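Local coordinates for protein DNA replication initiator (Cdc21/Cdc54) (Methanothermobacter thermautotrophicus, PDB 1LTL) that probably acts, as the full-length MCM protein, as an ATP-driven single-stranded DNA helicase in replication, this piece being its zinc-binding N-terminal part, which probably contacts DNA, at residues A[212-226]-A[235-247]. Residues are numbered along the deposited sequence; the frame is centred on the assembly and turned at random.
Sequences LTPGDIVRVTGTLRT and FKNFIYGNYTEFL
A beta hairpin of the OB domain pairs strand 217-226 with strand 235-243 in antiparallel fashion; Arg225 is paired with Phe238, and Tyr240, opposite Thr223, lies diagonally from Arg225 on the same face. The guanidinium of Arg225 stacks flat on the Tyr240 ring, planes 13° apart and centres 4.4 Å apart, so the cation rests on aromatic pi density; the bend at chi2 (-80°) folds the chain back over the ring. Tyr240 OH is held by Glu205. Phe238, its CG placed between backbone N and carbonyl carbon (chi1 71°), swings its ring over its partner strand, where CZ meets Arg225 CB and CG, while Thr201 and Val203 also touch it. With an alanine in place of Phe238, the Arg225 methylenes would probably lose their aromatic neighbour and the guanidinium be freer to leave Tyr240. Behind this face, Leu224 CD1 packs on Ile239 CG1 at 4.1 Å. Toward the hairpin turn, the small hydroxyl of Thr226 fits within reach of both Asn237 OD1 (2.8 Å) and Lys236 O (2.9 Å), and Asn237 ND2 bonds Leu105 O. Thr226 O accepts a bond from Gln171 NE2 of the second subunit. Farther along, Asn242 and Tyr243 both face Thr221, whose O accepts from Asn242 N (2.6 Å) and Tyr243 N (3.0 Å); the extra residue shifts the register by one. Glycine suits position Gly222, where a CB would point into Tyr240 O. This is a classic beta bulge, within the curled sheet of an OB fold.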
loop_
_atom_site.group_PDB
_atom_site.type_symbol
_atom_site.label_atom_id
_atom_site.label_comp_id
_atom_site.label_asym_id
_atom_site.label_seq_id
_atom_site.Cartn_x
_atom_site.Cartn_y
_atom_site.Cartn_z
ATOM N N LEU A 212 -38.208 5.644 40.346
ATOM C CA LEU A 212 -38.386 6.911 41.025
ATOM C C LEU A 212 -39.240 7.863 40.227
ATOM O O LEU A 212 -39.452 7.673 39.032
ATOM C CB LEU A 212 -37.029 7.552 41.298
ATOM C CG LEU A 212 -36.058 6.641 42.049
ATOM C CD1 LEU A 212 -34.742 7.342 42.276
ATOM C CD2 LEU A 212 -36.679 6.226 43.354
ATOM N N THR A 213 -39.733 8.897 40.900
ATOM C CA THR A 213 -40.566 9.918 40.259
ATOM C C THR A 213 -40.410 11.283 40.906
ATOM O O THR A 213 -40.044 11.389 42.068
ATOM C CB THR A 213 -42.063 9.538 40.282
ATOM O OG1 THR A 213 -42.316 8.597 41.338
ATOM C CG2 THR A 213 -42.472 8.928 38.933
ATOM N N PRO A 214 -40.670 12.352 40.148
ATOM C CA PRO A 214 -40.543 13.696 40.707
ATOM C C PRO A 214 -41.026 13.783 42.151
ATOM O O PRO A 214 -41.968 13.097 42.552
ATOM C CB PRO A 214 -41.383 14.530 39.755
ATOM C CG PRO A 214 -41.050 13.900 38.432
ATOM C CD PRO A 214 -41.099 12.408 38.739
ATOM N N GLY A 215 -40.352 14.616 42.936
ATOM C CA GLY A 215 -40.723 14.794 44.327
ATOM C C GLY A 215 -40.062 13.829 45.285
ATOM O O GLY A 215 -39.708 14.193 46.404
ATOM N N ASP A 216 -39.883 12.592 44.854
ATOM C CA ASP A 216 -39.280 11.586 45.717
ATOM C C ASP A 216 -37.984 12.053 46.355
ATOM O O ASP A 216 -37.050 12.461 45.674
ATOM C CB ASP A 216 -39.035 10.307 44.919
ATOM C CG ASP A 216 -40.321 9.692 44.396
ATOM O OD1 ASP A 216 -41.274 10.457 44.116
ATOM O OD2 ASP A 216 -40.377 8.452 44.249
ATOM N N ILE A 217 -37.933 12.015 47.674
ATOM C CA ILE A 217 -36.716 12.399 48.354
ATOM C C ILE A 217 -35.922 11.124 48.467
ATOM O O ILE A 217 -36.378 10.178 49.118
ATOM C CB ILE A 217 -36.970 12.891 49.770
ATOM C CG1 ILE A 217 -37.736 14.210 49.729
ATOM C CG2 ILE A 217 -35.646 12.955 50.531
ATOM C CD1 ILE A 217 -39.186 14.028 49.379
ATOM N N VAL A 218 -34.733 11.101 47.861
ATOM C CA VAL A 218 -33.899 9.898 47.871
ATOM C C VAL A 218 -32.432 10.042 48.220
ATOM O O VAL A 218 -31.906 11.141 48.369
ATOM C CB VAL A 218 -33.933 9.202 46.515
ATOM C CG1 VAL A 218 -35.295 8.592 46.284
ATOM C CG2 VAL A 218 -33.611 10.206 45.422
ATOM N N ARG A 219 -31.794 8.884 48.331
ATOM C CA ARG A 219 -30.388 8.778 48.620
ATOM C C ARG A 219 -29.786 7.816 47.612
ATOM O O ARG A 219 -29.590 6.612 47.901
ATOM C CB ARG A 219 -30.145 8.235 50.007
ATOM C CG ARG A 219 -28.681 8.141 50.368
ATOM C CD ARG A 219 -28.542 7.288 51.596
ATOM N NE ARG A 219 -27.506 7.739 52.521
ATOM C CZ ARG A 219 -27.567 8.859 53.235
ATOM N NH1 ARG A 219 -28.615 9.670 53.146
ATOM N NH2 ARG A 219 -26.576 9.157 54.056
ATOM N N VAL A 220 -29.514 8.366 46.425
ATOM C CA VAL A 220 -28.924 7.648 45.300
ATOM C C VAL A 220 -27.519 7.159 45.593
ATOM O O VAL A 220 -26.660 7.939 45.943
ATOM C CB VAL A 220 -28.839 8.553 44.092
ATOM C CG1 VAL A 220 -28.163 7.818 42.970
ATOM C CG2 VAL A 220 -30.209 9.013 43.693
ATOM N N THR A 221 -27.287 5.868 45.456
ATOM C CA THR A 221 -25.953 5.329 45.677
ATOM C C THR A 221 -25.449 4.795 44.327
ATOM O O THR A 221 -26.143 4.018 43.659
ATOM C CB THR A 221 -25.973 4.153 46.660
ATOM O OG1 THR A 221 -26.442 4.601 47.933
ATOM C CG2 THR A 221 -24.590 3.548 46.798
ATOM N N GLY A 222 -24.246 5.189 43.928
ATOM C CA GLY A 222 -23.741 4.704 42.665
ATOM C C GLY A 222 -22.346 5.167 42.324
ATOM O O GLY A 222 -21.696 5.859 43.106
ATOM N N THR A 223 -21.876 4.788 41.144
ATOM C CA THR A 223 -20.541 5.180 40.727
ATOM C C THR A 223 -20.558 6.544 40.055
ATOM O O THR A 223 -21.435 6.837 39.241
ATOM C CB THR A 223 -19.973 4.174 39.758
ATOM O OG1 THR A 223 -20.147 2.849 40.285
ATOM C CG2 THR A 223 -18.510 4.437 39.547
ATOM N N LEU A 224 -19.612 7.405 40.400
ATOM C CA LEU A 224 -19.611 8.706 39.745
ATOM C C LEU A 224 -18.829 8.564 38.451
ATOM O O LEU A 224 -17.668 8.156 38.434
ATOM C CB LEU A 224 -18.993 9.772 40.631
ATOM C CG LEU A 224 -18.991 11.204 40.120
ATOM C CD1 LEU A 224 -20.371 11.856 39.982
ATOM C CD2 LEU A 224 -18.190 11.940 41.142
ATOM N N ARG A 225 -19.487 8.881 37.354
ATOM C CA ARG A 225 -18.853 8.748 36.069
ATOM C C ARG A 225 -18.796 10.113 35.404
ATOM O O ARG A 225 -19.487 11.069 35.796
ATOM C CB ARG A 225 -19.650 7.763 35.186
ATOM C CG ARG A 225 -19.971 6.359 35.774
ATOM C CD ARG A 225 -18.799 5.381 35.701
ATOM N NE ARG A 225 -19.192 3.959 35.796
ATOM C CZ ARG A 225 -20.137 3.374 35.044
ATOM N NH1 ARG A 225 -20.823 4.061 34.125
ATOM N NH2 ARG A 225 -20.394 2.084 35.190
ATOM N N THR A 226 -17.941 10.225 34.407
ATOM C CA THR A 226 -17.894 11.484 33.716
ATOM C C THR A 226 -17.941 11.236 32.218
ATOM O O THR A 226 -17.561 10.167 31.730
ATOM C CB THR A 226 -16.636 12.327 34.090
ATOM O OG1 THR A 226 -16.871 13.692 33.725
ATOM C CG2 THR A 226 -15.394 11.844 33.356
ATOM N N PHE A 235 -16.209 18.057 29.866
ATOM C CA PHE A 235 -16.691 16.926 30.623
ATOM C C PHE A 235 -17.760 17.395 31.588
ATOM O O PHE A 235 -17.847 18.569 31.894
ATOM C CB PHE A 235 -15.578 16.285 31.399
ATOM C CG PHE A 235 -14.711 15.399 30.576
ATOM C CD1 PHE A 235 -13.592 15.892 29.937
ATOM C CD2 PHE A 235 -14.990 14.059 30.459
ATOM C CE1 PHE A 235 -12.763 15.054 29.200
ATOM C CE2 PHE A 235 -14.155 13.227 29.719
ATOM C CZ PHE A 235 -13.045 13.732 29.096
ATOM N N LYS A 236 -18.573 16.460 32.064
ATOM C CA LYS A 236 -19.676 16.735 32.987
ATOM C C LYS A 236 -19.820 15.488 33.829
ATOM O O LYS A 236 -19.647 14.391 33.312
ATOM C CB LYS A 236 -20.960 16.950 32.195
ATOM C CG LYS A 236 -22.190 17.229 33.035
ATOM C CD LYS A 236 -22.056 18.568 33.749
ATOM C CE LYS A 236 -23.403 19.137 34.207
ATOM N NZ LYS A 236 -24.283 19.647 33.103
ATOM N N ASN A 237 -20.138 15.613 35.112
ATOM C CA ASN A 237 -20.261 14.390 35.907
ATOM C C ASN A 237 -21.690 13.931 36.074
ATOM O O ASN A 237 -22.613 14.738 36.081
ATOM C CB ASN A 237 -19.646 14.556 37.292
ATOM C CG ASN A 237 -18.183 14.936 37.245
ATOM O OD1 ASN A 237 -17.459 14.581 36.313
ATOM N ND2 ASN A 237 -17.730 15.636 38.271
ATOM N N PHE A 238 -21.878 12.624 36.193
ATOM C CA PHE A 238 -23.219 12.086 36.400
ATOM C C PHE A 238 -23.106 10.863 37.292
ATOM O O PHE A 238 -22.023 10.294 37.437
ATOM C CB PHE A 238 -23.900 11.730 35.052
ATOM C CG PHE A 238 -23.316 10.518 34.369
ATOM C CD1 PHE A 238 -23.745 9.240 34.701
ATOM C CD2 PHE A 238 -22.273 10.646 33.463
ATOM C CE1 PHE A 238 -23.141 8.130 34.151
ATOM C CE2 PHE A 238 -21.670 9.527 32.915
ATOM C CZ PHE A 238 -22.105 8.275 33.262
ATOM N N ILE A 239 -24.204 10.466 37.915
ATOM C CA ILE A 239 -24.131 9.277 38.752
ATOM C C ILE A 239 -24.781 8.085 38.090
ATOM O O ILE A 239 -25.905 8.164 37.582
ATOM C CB ILE A 239 -24.829 9.432 40.113
ATOM C CG1 ILE A 239 -24.197 10.563 40.924
ATOM C CG2 ILE A 239 -24.723 8.128 40.871
ATOM C CD1 ILE A 239 -25.120 11.107 41.980
ATOM N N TYR A 240 -24.051 6.979 38.104
ATOM C CA TYR A 240 -24.531 5.719 37.560
ATOM C C TYR A 240 -25.094 5.008 38.787
ATOM O O TYR A 240 -24.352 4.457 39.613
ATOM C CB TYR A 240 -23.375 4.921 36.954
ATOM C CG TYR A 240 -23.830 3.643 36.308
ATOM C CD1 TYR A 240 -24.812 3.668 35.321
ATOM C CD2 TYR A 240 -23.371 2.403 36.750
ATOM C CE1 TYR A 240 -25.347 2.503 34.799
ATOM C CE2 TYR A 240 -23.897 1.216 36.232
ATOM C CZ TYR A 240 -24.898 1.278 35.257
ATOM O OH TYR A 240 -25.506 0.136 34.749
ATOM N N GLY A 241 -26.415 5.049 38.895
ATOM C CA GLY A 241 -27.111 4.459 40.021
ATOM C C GLY A 241 -26.916 2.980 40.249
ATOM O O GLY A 241 -26.974 2.191 39.309
ATOM N N ASN A 242 -26.677 2.608 41.505
ATOM C CA ASN A 242 -26.512 1.216 41.882
ATOM C C ASN A 242 -27.642 0.813 42.788
ATOM O O ASN A 242 -28.260 -0.219 42.599
ATOM C CB ASN A 242 -25.232 0.976 42.655
ATOM C CG ASN A 242 -25.159 -0.443 43.205
ATOM O OD1 ASN A 242 -24.535 -1.328 42.611
ATOM N ND2 ASN A 242 -25.818 -0.670 44.333
ATOM N N TYR A 243 -27.897 1.632 43.793
ATOM C CA TYR A 243 -28.939 1.328 44.750
ATOM C C TYR A 243 -29.676 2.601 45.110
ATOM O O TYR A 243 -29.079 3.669 45.200
ATOM C CB TYR A 243 -28.307 0.675 46.000
ATOM C CG TYR A 243 -29.268 0.409 47.141
ATOM C CD1 TYR A 243 -30.365 -0.439 46.972
ATOM C CD2 TYR A 243 -29.128 1.069 48.364
ATOM C CE1 TYR A 243 -31.307 -0.614 47.987
ATOM C CE2 TYR A 243 -30.067 0.901 49.386
ATOM C CZ TYR A 243 -31.159 0.063 49.190
ATOM O OH TYR A 243 -32.136 -0.064 50.162
ATOM N N THR A 244 -30.983 2.482 45.292
ATOM C CA THR A 244 -31.799 3.621 45.654
ATOM C C THR A 244 -32.544 3.345 46.941
ATOM O O THR A 244 -32.916 2.207 47.233
ATOM C CB THR A 244 -32.805 3.964 44.556
ATOM O OG1 THR A 244 -32.197 4.863 43.628
ATOM C CG2 THR A 244 -34.043 4.611 45.142
ATOM N N GLU A 245 -32.763 4.409 47.702
ATOM C CA GLU A 245 -33.442 4.328 48.984
ATOM C C GLU A 245 -34.149 5.645 49.273
ATOM O O GLU A 245 -33.675 6.718 48.901
ATOM C CB GLU A 245 -32.408 4.053 50.071
ATOM C CG GLU A 245 -32.977 3.907 51.468
ATOM C CD GLU A 245 -31.888 3.911 52.548
ATOM O OE1 GLU A 245 -30.921 3.113 52.438
ATOM O OE2 GLU A 245 -32.006 4.705 53.518
ATOM N N PHE A 246 -35.290 5.573 49.937
ATOM C CA PHE A 246 -35.992 6.796 50.256
ATOM C C PHE A 246 -35.606 7.288 51.645
ATOM O O PHE A 246 -35.158 6.515 52.496
ATOM C CB PHE A 246 -37.490 6.581 50.165
ATOM C CG PHE A 246 -37.957 6.216 48.796
ATOM C CD1 PHE A 246 -37.876 4.906 48.346
ATOM C CD2 PHE A 246 -38.489 7.183 47.955
ATOM C CE1 PHE A 246 -38.324 4.567 47.074
ATOM C CE2 PHE A 246 -38.938 6.854 46.682
ATOM C CZ PHE A 246 -38.858 5.546 46.240
ATOM N N LEU A 247 -35.766 8.587 51.862
ATOM C CA LEU A 247 -35.426 9.185 53.139
ATOM C C LEU A 247 -36.686 9.618 53.867
ATOM O O LEU A 247 -36.725 9.490 55.116
ATOM C CB LEU A 247 -34.507 10.387 52.925
ATOM C CG LEU A 247 -33.153 10.109 52.268
ATOM C CD1 LEU A 247 -32.392 11.416 52.145
ATOM C CD2 LEU A 247 -32.353 9.099 53.084
#